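Local coordinates for protein migration inhibitory factor (Trichinella spiralis, PDB 1HFO) that belongs to the macrophage migration inhibitory factor family, small alpha/beta proteins that assemble as homotrimers, here the member from a parasitic nematode, at residues I2-T7 and A38-T43; S16-S21 and N84-I89; N28-P33 and G59-I64; K78-L83 and M94-V99. One frame throughout, in Å; residues are numbered along the deposited sequence.

Interaction 1 (I2-T7 and A38-T43)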
loop_
_atom_site.group_PDB
_atom_site.type_symbol
_atom_site.label_atom_id
_atom_site.label_comp_id
_atom_site.label_asym_id
_atom_site.label_seq_id
_atom_site.Cartn_x
_atom_site.Cartn_y
_atom_site.Cartn_z
ATOM N N ILE A 2 -5.616 10.422 -3.220
ATOM C CA ILE A 2 -4.339 10.017 -2.698
ATOM C C ILE A 2 -3.549 9.436 -3.847
ATOM O O ILE A 2 -4.066 8.610 -4.618
ATOM C CB ILE A 2 -4.458 8.897 -1.621
ATOM C CG1 ILE A 2 -5.208 9.409 -0.402
ATOM C CG2 ILE A 2 -3.079 8.414 -1.192
ATOM C CD1 ILE A 2 -5.428 8.319 0.623
ATOM N N PHE A 3 -2.321 9.899 -3.975
ATOM C CA PHE A 3 -1.424 9.342 -4.963
ATOM C C PHE A 3 -0.236 8.896 -4.148
ATOM O O PHE A 3 0.416 9.702 -3.477
ATOM C CB PHE A 3 -0.957 10.341 -6.004
ATOM C CG PHE A 3 -0.081 9.708 -7.058
ATOM C CD1 PHE A 3 -0.627 8.832 -7.983
ATOM C CD2 PHE A 3 1.290 9.944 -7.082
ATOM C CE1 PHE A 3 0.188 8.182 -8.934
ATOM C CE2 PHE A 3 2.120 9.299 -8.037
ATOM C CZ PHE A 3 1.553 8.423 -8.952
ATOM N N THR A 4 0.042 7.602 -4.183
ATOM C CA THR A 4 1.147 7.049 -3.429
ATOM C C THR A 4 2.021 6.229 -4.382
ATOM O O THR A 4 1.506 5.460 -5.198
ATOM C CB THR A 4 0.595 6.197 -2.245
ATOM O OG1 THR A 4 1.660 5.496 -1.600
ATOM C CG2 THR A 4 -0.457 5.235 -2.725
ATOM N N LEU A 5 3.331 6.420 -4.273
ATOM C CA LEU A 5 4.301 5.757 -5.146
ATOM C C LEU A 5 5.478 5.170 -4.390
ATOM O O LEU A 5 5.996 5.760 -3.434
ATOM C CB LEU A 5 4.821 6.765 -6.169
ATOM C CG LEU A 5 5.687 6.270 -7.328
ATOM C CD1 LEU A 5 4.802 5.510 -8.293
ATOM C CD2 LEU A 5 6.337 7.476 -8.050
ATOM N N ASN A 6 5.902 3.993 -4.835
ATOM C CA ASN A 6 7.050 3.326 -4.259
ATOM C C ASN A 6 8.084 3.247 -5.379
ATOM O O ASN A 6 7.764 2.877 -6.512
ATOM C CB ASN A 6 6.668 1.928 -3.780
ATOM C CG ASN A 6 5.551 1.965 -2.767
ATOM O OD1 ASN A 6 4.373 1.798 -3.107
ATOM N ND2 ASN A 6 5.906 2.221 -1.515
ATOM N N THR A 7 9.317 3.600 -5.056
ATOM C CA THR A 7 10.362 3.616 -6.074
ATOM C C THR A 7 11.731 3.250 -5.522
ATOM O O THR A 7 11.993 3.385 -4.324
ATOM C CB THR A 7 10.430 5.024 -6.720
ATOM O OG1 THR A 7 11.437 5.044 -7.741
ATOM C CG2 THR A 7 10.768 6.072 -5.671
ATOM N N ALA A 38 -3.655 14.269 -1.330
ATOM C CA ALA A 38 -2.499 13.811 -0.577
ATOM C C ALA A 38 -1.567 13.113 -1.548
ATOM O O ALA A 38 -2.007 12.332 -2.399
ATOM C CB ALA A 38 -2.913 12.847 0.547
ATOM N N VAL A 39 -0.287 13.429 -1.422
ATOM C CA VAL A 39 0.744 12.840 -2.271
ATOM C C VAL A 39 1.828 12.259 -1.396
ATOM O O VAL A 39 2.316 12.902 -0.468
ATOM C CB VAL A 39 1.367 13.889 -3.196
ATOM C CG1 VAL A 39 2.492 13.216 -4.051
ATOM C CG2 VAL A 39 0.305 14.470 -4.105
ATOM N N HIS A 40 2.255 11.042 -1.736
ATOM C CA HIS A 40 3.264 10.344 -0.965
ATOM C C HIS A 40 4.227 9.634 -1.908
ATOM O O HIS A 40 3.781 9.044 -2.890
ATOM C CB HIS A 40 2.583 9.279 -0.113
ATOM C CG HIS A 40 3.518 8.264 0.466
ATOM N ND1 HIS A 40 3.343 6.908 0.282
ATOM C CD2 HIS A 40 4.604 8.399 1.260
ATOM C CE1 HIS A 40 4.281 6.254 0.944
ATOM N NE2 HIS A 40 5.058 7.136 1.546
ATOM N N ILE A 41 5.518 9.718 -1.606
ATOM C CA ILE A 41 6.516 8.991 -2.390
ATOM C C ILE A 41 7.470 8.342 -1.407
ATOM O O ILE A 41 8.007 8.991 -0.507
ATOM C CB ILE A 41 7.300 9.887 -3.377
ATOM C CG1 ILE A 41 8.201 9.000 -4.246
ATOM C CG2 ILE A 41 8.122 10.921 -2.612
ATOM C CD1 ILE A 41 8.765 9.713 -5.482
ATOM N N ASN A 42 7.641 7.034 -1.567
ATOM C CA ASN A 42 8.507 6.226 -0.726
ATOM C C ASN A 42 9.682 5.846 -1.626
ATOM O O ASN A 42 9.522 5.072 -2.569
ATOM C CB ASN A 42 7.739 4.984 -0.282
ATOM C CG ASN A 42 8.527 4.117 0.663
ATOM O OD1 ASN A 42 9.515 4.551 1.241
ATOM N ND2 ASN A 42 8.075 2.876 0.839
ATOM N N THR A 43 10.846 6.414 -1.335
ATOM C CA THR A 43 12.041 6.192 -2.157
ATOM C C THR A 43 13.046 5.238 -1.544
ATOM O O THR A 43 12.880 4.775 -0.413
ATOM C CB THR A 43 12.778 7.526 -2.406
ATOM O OG1 THR A 43 13.068 8.141 -1.143
ATOM C CG2 THR A 43 11.929 8.477 -3.256
#

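Interaction 2 (S16-S21 and N84-I89). Unlike the reference sequence in segment 84-89: Thr85 (reference Lys).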
loop_
_atom_site.group_PDB
_atom_site.type_symbol
_atom_site.label_atom_id
_atom_site.label_comp_id
_atom_site.label_asym_id
_atom_site.label_seq_id
_atom_site.Cartn_x
_atom_site.Cartn_y
_atom_site.Cartn_z
ATOM N N SER A 16 12.597 19.236 -5.375
ATOM C CA SER A 16 11.906 19.987 -4.335
ATOM C C SER A 16 10.454 20.313 -4.708
ATOM O O SER A 16 9.624 20.502 -3.820
ATOM C CB SER A 16 12.666 21.282 -4.046
ATOM O OG SER A 16 12.656 22.115 -5.185
ATOM N N ASP A 17 10.152 20.396 -6.006
ATOM C CA ASP A 17 8.784 20.685 -6.442
ATOM C C ASP A 17 8.006 19.445 -6.857
ATOM O O ASP A 17 7.036 19.535 -7.609
ATOM C CB ASP A 17 8.761 21.668 -7.611
ATOM C CG ASP A 17 9.606 21.213 -8.786
ATOM O OD1 ASP A 17 10.109 20.071 -8.781
ATOM O OD2 ASP A 17 9.757 22.006 -9.733
ATOM N N PHE A 18 8.418 18.284 -6.373
ATOM C CA PHE A 18 7.685 17.079 -6.746
ATOM C C PHE A 18 6.288 17.024 -6.104
ATOM O O PHE A 18 5.301 16.765 -6.787
ATOM C CB PHE A 18 8.463 15.830 -6.336
ATOM C CG PHE A 18 7.743 14.559 -6.661
ATOM C CD1 PHE A 18 7.642 14.129 -7.979
ATOM C CD2 PHE A 18 7.092 13.843 -5.668
ATOM C CE1 PHE A 18 6.895 13.009 -8.321
ATOM C CE2 PHE A 18 6.323 12.698 -5.997
ATOM C CZ PHE A 18 6.227 12.288 -7.325
ATOM N N LEU A 19 6.220 17.267 -4.801
ATOM C CA LEU A 19 4.945 17.203 -4.091
ATOM C C LEU A 19 3.995 18.274 -4.596
ATOM O O LEU A 19 2.818 18.012 -4.823
ATOM C CB LEU A 19 5.169 17.337 -2.585
ATOM C CG LEU A 19 5.992 16.190 -1.985
ATOM C CD1 LEU A 19 6.313 16.470 -0.540
ATOM C CD2 LEU A 19 5.217 14.882 -2.145
ATOM N N SER A 20 4.494 19.490 -4.805
ATOM C CA SER A 20 3.604 20.520 -5.304
ATOM C C SER A 20 3.089 20.220 -6.719
ATOM O O SER A 20 1.893 20.299 -6.976
ATOM C CB SER A 20 4.302 21.893 -5.283
ATOM O OG SER A 20 5.416 21.920 -6.158
ATOM N N SER A 21 3.989 19.873 -7.638
ATOM C CA SER A 21 3.575 19.618 -9.012
ATOM C C SER A 21 2.649 18.419 -9.123
ATOM O O SER A 21 1.747 18.421 -9.952
ATOM C CB SER A 21 4.782 19.407 -9.934
ATOM O OG SER A 21 5.602 18.324 -9.540
ATOM N N ASN A 84 7.846 10.541 -15.354
ATOM C CA ASN A 84 9.045 10.364 -16.170
ATOM C C ASN A 84 9.844 11.678 -16.154
ATOM O O ASN A 84 11.062 11.680 -16.004
ATOM C CB ASN A 84 8.633 10.008 -17.603
ATOM C CG ASN A 84 9.811 9.932 -18.548
ATOM O OD1 ASN A 84 9.792 10.534 -19.623
ATOM N ND2 ASN A 84 10.840 9.192 -18.156
ATOM N N THR A 85 9.143 12.799 -16.275
ATOM C CA THR A 85 9.803 14.103 -16.274
ATOM C C THR A 85 10.454 14.493 -14.947
ATOM O O THR A 85 11.562 15.029 -14.926
ATOM C CB THR A 85 8.810 15.207 -16.679
ATOM O OG1 THR A 85 8.340 14.958 -18.011
ATOM C CG2 THR A 85 9.469 16.588 -16.615
ATOM N N LYS A 86 9.779 14.220 -13.830
ATOM C CA LYS A 86 10.297 14.596 -12.517
ATOM C C LYS A 86 11.266 13.633 -11.850
ATOM O O LYS A 86 12.158 14.054 -11.105
ATOM C CB LYS A 86 9.133 14.845 -11.552
ATOM C CG LYS A 86 8.204 15.961 -11.959
ATOM C CD LYS A 86 8.903 17.322 -11.981
ATOM C CE LYS A 86 7.936 18.393 -12.468
ATOM N NZ LYS A 86 8.607 19.734 -12.546
ATOM N N LEU A 87 11.083 12.340 -12.095
ATOM C CA LEU A 87 11.930 11.332 -11.482
ATOM C C LEU A 87 12.857 10.647 -12.476
ATOM O O LEU A 87 13.781 9.937 -12.072
ATOM C CB LEU A 87 11.055 10.290 -10.794
ATOM C CG LEU A 87 9.946 10.910 -9.931
ATOM C CD1 LEU A 87 9.195 9.800 -9.233
ATOM C CD2 LEU A 87 10.531 11.874 -8.908
ATOM N N GLY A 88 12.588 10.846 -13.761
ATOM C CA GLY A 88 13.420 10.254 -14.795
ATOM C C GLY A 88 13.213 8.765 -15.007
ATOM O O GLY A 88 14.001 8.118 -15.699
ATOM N N ILE A 89 12.144 8.221 -14.437
ATOM C CA ILE A 89 11.868 6.788 -14.575
ATOM C C ILE A 89 11.181 6.472 -15.902
ATOM O O ILE A 89 10.235 7.150 -16.301
ATOM C CB ILE A 89 10.955 6.273 -13.428
ATOM C CG1 ILE A 89 11.558 6.610 -12.063
ATOM C CG2 ILE A 89 10.792 4.758 -13.538
ATOM C CD1 ILE A 89 10.656 6.194 -10.882
HETATM O O HOH W 1 11.499 19.256 -11.384
#

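Interaction 3 (N28-P33 and G59-I64)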
loop_
_atom_site.group_PDB
_atom_site.type_symbol
_atom_site.label_atom_id
_atom_site.label_comp_id
_atom_site.label_asym_id
_atom_site.label_seq_id
_atom_site.Cartn_x
_atom_site.Cartn_y
_atom_site.Cartn_z
ATOM N N ASN A 28 -6.077 18.732 -10.451
ATOM C CA ASN A 28 -6.579 19.203 -11.716
ATOM C C ASN A 28 -7.184 18.052 -12.552
ATOM O O ASN A 28 -8.272 18.217 -13.102
ATOM C CB ASN A 28 -5.471 19.983 -12.467
ATOM C CG ASN A 28 -5.002 21.257 -11.700
ATOM O OD1 ASN A 28 -5.806 21.950 -11.066
ATOM N ND2 ASN A 28 -3.700 21.569 -11.783
ATOM N N ILE A 29 -6.546 16.879 -12.628
ATOM C CA ILE A 29 -7.133 15.801 -13.434
ATOM C C ILE A 29 -8.391 15.153 -12.854
ATOM O O ILE A 29 -9.231 14.655 -13.601
ATOM C CB ILE A 29 -6.137 14.650 -13.762
ATOM C CG1 ILE A 29 -5.787 13.870 -12.499
ATOM C CG2 ILE A 29 -4.889 15.206 -14.425
ATOM C CD1 ILE A 29 -4.942 12.637 -12.759
ATOM N N LEU A 30 -8.516 15.131 -11.528
ATOM C CA LEU A 30 -9.694 14.544 -10.896
ATOM C C LEU A 30 -10.716 15.627 -10.567
ATOM O O LEU A 30 -11.822 15.328 -10.146
ATOM C CB LEU A 30 -9.307 13.803 -9.612
ATOM C CG LEU A 30 -8.379 12.606 -9.780
ATOM C CD1 LEU A 30 -7.935 12.108 -8.422
ATOM C CD2 LEU A 30 -9.109 11.506 -10.557
ATOM N N SER A 31 -10.346 16.885 -10.782
ATOM C CA SER A 31 -11.239 18.009 -10.492
ATOM C C SER A 31 -11.630 18.065 -9.020
ATOM O O SER A 31 -12.806 18.242 -8.674
ATOM C CB SER A 31 -12.494 17.944 -11.372
ATOM O OG SER A 31 -12.166 18.206 -12.730
ATOM N N LYS A 32 -10.634 17.897 -8.150
ATOM C CA LYS A 32 -10.853 17.963 -6.710
ATOM C C LYS A 32 -10.040 19.119 -6.135
ATOM O O LYS A 32 -9.027 19.512 -6.702
ATOM C CB LYS A 32 -10.425 16.661 -6.019
ATOM C CG LYS A 32 -11.327 15.474 -6.337
ATOM C CD LYS A 32 -12.763 15.792 -5.977
ATOM C CE LYS A 32 -13.676 14.605 -6.247
ATOM N NZ LYS A 32 -13.428 13.504 -5.283
ATOM N N PRO A 33 -10.470 19.667 -4.996
ATOM C CA PRO A 33 -9.714 20.776 -4.413
ATOM C C PRO A 33 -8.370 20.287 -3.909
ATOM O O PRO A 33 -8.256 19.174 -3.391
ATOM C CB PRO A 33 -10.612 21.260 -3.264
ATOM C CG PRO A 33 -11.982 20.730 -3.619
ATOM C CD PRO A 33 -11.682 19.382 -4.209
ATOM N N GLY A 59 2.546 2.398 -8.074
ATOM C CA GLY A 59 1.789 3.159 -7.099
ATOM C C GLY A 59 0.311 3.055 -7.332
ATOM O O GLY A 59 -0.156 2.303 -8.183
ATOM N N THR A 60 -0.437 3.858 -6.593
ATOM C CA THR A 60 -1.879 3.829 -6.689
ATOM C C THR A 60 -2.420 5.238 -6.679
ATOM O O THR A 60 -1.858 6.085 -6.012
ATOM C CB THR A 60 -2.456 3.085 -5.453
ATOM O OG1 THR A 60 -1.929 1.752 -5.410
ATOM C CG2 THR A 60 -3.979 3.025 -5.493
ATOM N N LEU A 61 -3.470 5.487 -7.443
ATOM C CA LEU A 61 -4.152 6.774 -7.413
ATOM C C LEU A 61 -5.585 6.430 -7.026
ATOM O O LEU A 61 -6.298 5.783 -7.793
ATOM C CB LEU A 61 -4.144 7.465 -8.783
ATOM C CG LEU A 61 -5.013 8.726 -8.775
ATOM C CD1 LEU A 61 -4.296 9.752 -7.919
ATOM C CD2 LEU A 61 -5.265 9.266 -10.171
ATOM N N MET A 62 -6.019 6.831 -5.829
ATOM C CA MET A 62 -7.385 6.531 -5.420
ATOM C C MET A 62 -8.162 7.821 -5.191
ATOM O O MET A 62 -7.601 8.831 -4.765
ATOM C CB MET A 62 -7.399 5.668 -4.157
ATOM C CG MET A 62 -6.648 6.232 -2.991
ATOM S SD MET A 62 -6.664 5.032 -1.609
ATOM C CE MET A 62 -4.966 4.502 -1.573
ATOM N N SER A 63 -9.453 7.782 -5.491
ATOM C CA SER A 63 -10.301 8.959 -5.329
ATOM C C SER A 63 -11.773 8.608 -5.349
ATOM O O SER A 63 -12.181 7.629 -5.986
ATOM C CB SER A 63 -10.000 9.955 -6.461
ATOM O OG SER A 63 -10.806 11.107 -6.365
ATOM N N ILE A 64 -12.589 9.404 -4.662
ATOM C CA ILE A 64 -14.017 9.150 -4.674
ATOM C C ILE A 64 -14.523 9.860 -5.931
ATOM O O ILE A 64 -14.710 11.071 -5.943
ATOM C CB ILE A 64 -14.712 9.731 -3.412
ATOM C CG1 ILE A 64 -14.130 9.054 -2.164
ATOM C CG2 ILE A 64 -16.196 9.580 -3.545
ATOM C CD1 ILE A 64 -14.383 9.805 -0.844
#

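Interaction 4 (K78-L83 and M94-V99)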
loop_
_atom_site.group_PDB
_atom_site.type_symbol
_atom_site.label_atom_id
_atom_site.label_comp_id
_atom_site.label_asym_id
_atom_site.label_seq_id
_atom_site.Cartn_x
_atom_site.Cartn_y
_atom_site.Cartn_z
ATOM N N LYS A 78 -1.063 11.364 -18.688
ATOM C CA LYS A 78 -0.612 12.539 -17.940
ATOM C C LYS A 78 0.282 12.220 -16.741
ATOM O O LYS A 78 1.320 12.867 -16.529
ATOM C CB LYS A 78 -1.829 13.335 -17.480
ATOM C CG LYS A 78 -2.668 13.891 -18.619
ATOM C CD LYS A 78 -3.711 14.849 -18.093
ATOM C CE LYS A 78 -4.958 14.856 -18.962
ATOM N NZ LYS A 78 -4.649 15.138 -20.388
ATOM N N LEU A 79 -0.131 11.237 -15.938
ATOM C CA LEU A 79 0.642 10.859 -14.770
ATOM C C LEU A 79 2.000 10.278 -15.146
ATOM O O LEU A 79 3.002 10.562 -14.496
ATOM C CB LEU A 79 -0.138 9.841 -13.913
ATOM C CG LEU A 79 -1.173 10.382 -12.921
ATOM C CD1 LEU A 79 -2.129 11.311 -13.630
ATOM C CD2 LEU A 79 -1.927 9.221 -12.266
ATOM N N PHE A 80 2.044 9.445 -16.179
ATOM C CA PHE A 80 3.312 8.861 -16.577
ATOM C C PHE A 80 4.271 9.896 -17.146
ATOM O O PHE A 80 5.470 9.848 -16.875
ATOM C CB PHE A 80 3.096 7.740 -17.577
ATOM C CG PHE A 80 2.830 6.415 -16.932
ATOM C CD1 PHE A 80 1.593 6.138 -16.362
ATOM C CD2 PHE A 80 3.828 5.455 -16.868
ATOM C CE1 PHE A 80 1.354 4.899 -15.728
ATOM C CE2 PHE A 80 3.607 4.225 -16.245
ATOM C CZ PHE A 80 2.355 3.953 -15.671
ATOM N N ASP A 81 3.740 10.827 -17.925
ATOM C CA ASP A 81 4.570 11.895 -18.477
ATOM C C ASP A 81 5.158 12.688 -17.307
ATOM O O ASP A 81 6.358 12.958 -17.250
ATOM C CB ASP A 81 3.731 12.810 -19.377
ATOM C CG ASP A 81 4.414 14.139 -19.660
ATOM O OD1 ASP A 81 5.562 14.130 -20.156
ATOM O OD2 ASP A 81 3.799 15.195 -19.382
ATOM N N HIS A 82 4.307 13.017 -16.342
ATOM C CA HIS A 82 4.740 13.766 -15.175
ATOM C C HIS A 82 5.832 13.044 -14.382
ATOM O O HIS A 82 6.867 13.620 -14.059
ATOM C CB HIS A 82 3.520 14.050 -14.279
ATOM C CG HIS A 82 3.866 14.748 -13.007
ATOM N ND1 HIS A 82 4.284 16.061 -12.972
ATOM C CD2 HIS A 82 3.924 14.298 -11.734
ATOM C CE1 HIS A 82 4.589 16.386 -11.729
ATOM N NE2 HIS A 82 4.382 15.334 -10.960
ATOM N N LEU A 83 5.613 11.769 -14.060
ATOM C CA LEU A 83 6.600 11.023 -13.301
ATOM C C LEU A 83 7.934 10.822 -14.060
ATOM O O LEU A 83 9.012 10.906 -13.472
ATOM C CB LEU A 83 5.993 9.674 -12.885
ATOM C CG LEU A 83 4.771 9.835 -11.959
ATOM C CD1 LEU A 83 4.069 8.487 -11.787
ATOM C CD2 LEU A 83 5.214 10.370 -10.601
ATOM N N MET A 94 6.931 1.458 -14.826
ATOM C CA MET A 94 6.031 1.981 -13.795
ATOM C C MET A 94 4.611 1.461 -13.956
ATOM O O MET A 94 4.090 1.342 -15.065
ATOM C CB MET A 94 5.986 3.511 -13.832
ATOM C CG MET A 94 7.262 4.183 -13.411
ATOM S SD MET A 94 7.006 5.967 -13.281
ATOM C CE MET A 94 6.859 6.416 -14.975
ATOM N N TYR A 95 3.978 1.145 -12.826
ATOM C CA TYR A 95 2.598 0.702 -12.839
ATOM C C TYR A 95 1.826 1.632 -11.923
ATOM O O TYR A 95 2.337 2.027 -10.879
ATOM C CB TYR A 95 2.442 -0.696 -12.249
ATOM C CG TYR A 95 2.755 -1.835 -13.173
ATOM C CD1 TYR A 95 2.146 -1.937 -14.421
ATOM C CD2 TYR A 95 3.613 -2.850 -12.767
ATOM C CE1 TYR A 95 2.393 -3.044 -15.249
ATOM C CE2 TYR A 95 3.864 -3.956 -13.582
ATOM C CZ TYR A 95 3.253 -4.044 -14.815
ATOM O OH TYR A 95 3.511 -5.143 -15.615
ATOM N N ILE A 96 0.604 1.954 -12.314
ATOM C CA ILE A 96 -0.263 2.763 -11.469
ATOM C C ILE A 96 -1.631 2.085 -11.395
ATOM O O ILE A 96 -2.264 1.825 -12.417
ATOM C CB ILE A 96 -0.454 4.203 -12.006
ATOM C CG1 ILE A 96 0.886 4.942 -12.006
ATOM C CG2 ILE A 96 -1.503 4.939 -11.130
ATOM C CD1 ILE A 96 1.642 4.912 -10.684
ATOM N N HIS A 97 -2.082 1.796 -10.176
ATOM C CA HIS A 97 -3.380 1.185 -9.998
ATOM C C HIS A 97 -4.387 2.285 -9.712
ATOM O O HIS A 97 -4.231 3.035 -8.739
ATOM C CB HIS A 97 -3.389 0.214 -8.815
ATOM C CG HIS A 97 -4.672 -0.552 -8.695
ATOM N ND1 HIS A 97 -5.089 -1.137 -7.519
ATOM C CD2 HIS A 97 -5.645 -0.804 -9.603
ATOM C CE1 HIS A 97 -6.262 -1.715 -7.708
ATOM N NE2 HIS A 97 -6.623 -1.527 -8.963
ATOM N N PHE A 98 -5.402 2.378 -10.559
ATOM C CA PHE A 98 -6.449 3.383 -10.417
ATOM C C PHE A 98 -7.617 2.795 -9.630
ATOM O O PHE A 98 -8.178 1.749 -9.990
ATOM C CB PHE A 98 -6.902 3.859 -11.802
ATOM C CG PHE A 98 -5.814 4.545 -12.591
ATOM C CD1 PHE A 98 -5.387 5.827 -12.246
ATOM C CD2 PHE A 98 -5.201 3.900 -13.671
ATOM C CE1 PHE A 98 -4.363 6.464 -12.954
ATOM C CE2 PHE A 98 -4.175 4.526 -14.391
ATOM C CZ PHE A 98 -3.752 5.810 -14.034
ATOM N N VAL A 99 -7.963 3.461 -8.533
ATOM C CA VAL A 99 -9.035 2.993 -7.668
ATOM C C VAL A 99 -10.138 4.008 -7.442
ATOM O O VAL A 99 -9.882 5.109 -6.955
ATOM C CB VAL A 99 -8.475 2.597 -6.285
ATOM C CG1 VAL A 99 -9.589 2.032 -5.428
ATOM C CG2 VAL A 99 -7.327 1.593 -6.445
#

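Interaction 1 (I2-T7 and A38-T43)
Five backbone hydrogen bonds zip residues 2-7 to residues 38-43, whose strands run side by side in the same direction, 4.7 Å apart at closest approach. Phe3, Leu5 and Thr7 donate to the carbonyls of Ala38, His40 and Asn42, while His40 and Asn42 donate back to Phe3 and Leu5. The bond from Asn42 N to Leu5 O is short, 2.8 Å, and the straightest, 169° at the hydrogen; that from Leu5 N reaches His40 O from above the carbonyl plane.

These are the two parallel strands of a beta-alpha-beta unit whose crossover helix is 18-30. The sheet does not stop at 38-42, because that strand pairs antiparallel with a strand of the second subunit.

One polar side-chain bond lies on the face carrying Ile2, Thr4 and Asn6. Thr4 OG1, anti to its own backbone N, meets His40 ND1 at 2.9 Å near the ring plane, and NE2 of that ring is bound by Gln45 of the second subunit, so both ring nitrogens are held.

On the face of Phe3, Leu5, Val39 and Ile41, which meets the helices, Leu5 CD2 lies 4.2 Å from Ile41 CD1. Just beyond the end of strand 38-42, the methyls Thr7 CG2 and Thr43 CG2 touch at 3.6 Å.

Interaction 2 (S16-S21 and N84-I89)
The start of helix 18-30 and the end of helix 69-87 come nearest at Phe18 CA and Lys86 CA, 6.8 Å apart, and Gly88 leaves the second helix with a positive phi of 75°. No direct hydrogen bond crosses the gap, so side chains do the joining.

Phe18 has its CG anti to the backbone N (chi1 178°), which carries the ring out to residues 86 and 87. Lys86 CB sits at the ring edge, 3.9 Å from Phe18 CD1. Leu87 crosses Phe18 at about a right angle and lays CD2 3.8 Å from Phe18 CD1; Ile41 of strand 38-42 touches both Phe18 and Leu87.

Beyond CB the Lys86 chain bends at chi2 (-64°), then runs extended past Ser21, its CE 3.7 Å from Ser21 OG. That hydroxyl is turned back into its own helix, donating to Asp17 O at 2.7 Å, a carbonyl that Ser21 N also grips. The amine ends beside the Asp17 carboxylate, with Lys86 NZ 3.8 Å from Asp17 OD2, a long salt bridge. A water donates to Asp17 OD1 and accepts from Lys86 NZ, closing a bridge between the two charges.

With its ion pair stretched and partly relayed by water at the surface, this helix-to-helix contact probably draws more on the apolar seam around Phe18 than on charge attraction.

Interaction 3 (N28-P33 and G59-I64)
Leu30 and Lys32, set on the two sides of a helix end, reach across to residues 61-64. Leu30 has CG anti to its carbonyl carbon (chi1 -63°) and chi2 extended, which sends CD1 straight at the strand. There it lies 3.6 Å from Ser63 CB and 4.3 Å from Leu61 CD2. Leu61 answers with a different shape: its CG is anti to the backbone N (chi1 173°) and chi2 turns to 70°. The same methyl, Leu61 CD2, also meets Ile29 CD1 at 4.3 Å, so it is shared by two consecutive residues of the helix. Ile29 goes on to touch Leu79 of helix 69-87, and Leu61 lies against Phe3 and Phe98 on the neighbouring strands.

Helix 18-30 stops here in a Schellman motif. Ser31 takes positive phi as its C-prime residue, with Lys32 N bonded back to Gly27 O and Ser31 N making a weak bond to Asn28 O. The chain thereby reverses out of the helix, and Lys32 faces residues 63 and 64.

The lysine arrives by a folded route. After CG, anti to the carbonyl carbon, the chain bends at chi2, runs extended through chi3, and bends again at chi4, bringing Lys32 NZ to a hydrogen bond 2.8 Å from Ile64 O. The amine approaches from above that carbonyl's plane. Ser63 OG, anti to its backbone N, lies 3.7 Å from Lys32 NZ, but its hydrogen-bond partner is Gly65 O; Pro1 touches both Leu30 and Ser63.

Interaction 4 (K78-L83 and M94-V99)
Phe80 makes the broadest contact, sliding past Met94 and Ile96 of the strand as they project the opposite way. The ring points its edge at the backbone: Phe80 CE2 and Phe80 CZ both lie 3.2 Å from Met94 O, close to the ring plane, and Phe80 CE2 is 3.5 Å from Met94 CB. That carbonyl is buried with no hydrogen-bond partner in the model, so the ring's slightly positive C-H edge may offer it modest electrostatic compensation. Farther round the rim, Phe80 CE1 touches Ile96 CG1 at 3.8 Å.

Met94 curls round the same ring. Its chain is extended through chi2 and bends at chi3 (-71°), which swings Met94 CE to 3.7 Å from Phe80 CD2. The sulfur makes an oblique Met-aromatic contact, 5.4 Å from the Phe80 ring centroid, and Met94 SD also lies 3.9 Å from Leu83 CB, one helical turn onward.

Helix 69-87 and strand 94-100 are the helix and second strand of the beta-alpha-beta unit 57-63, 69-87, 94-100; the axes of 78-83 and 94-99 lie 139° apart in direction and 10.2 Å apart at closest approach. At the other end of the contact Leu79 and Phe98 meet tip to tip, Leu79 CD2 standing 3.7 Å from Phe98 CE1 at the ring edge. Ile96 CG2 lies over one face of the Phe98 ring, toward its rim.

Outward from this layer, Phe3 and Leu5 of strand 2-7 pack against both Leu83 and Ile96. Gly107 of the third subunit touches Phe80 and Phe98, and a strand of that subunit pairs antiparallel with Tyr95 and Ile96.

In the fold
One four-stranded sheet, in the order 38-42, 2-7, 57-63, 94-100, carries interactions 1, 3 and 4, and helices 18-30 and 69-87 cover one side of it. Interaction 1 joins the parallel strands of the first beta-alpha-beta unit; interaction 4 seats the helix of the second on its last strand. Interaction 2 ties the helices together where the first begins and the second ends, and interaction 3 anchors the first helix's far end; centres of interactions 2 and 3 are about 17 Å apart. Along the chain, segments of interaction 1 alternate with those of 2 and of 3, while interaction 1 closes before the touching interaction 4 opens. Both outer strands pair with other subunits, so the sheet runs on into the trimer.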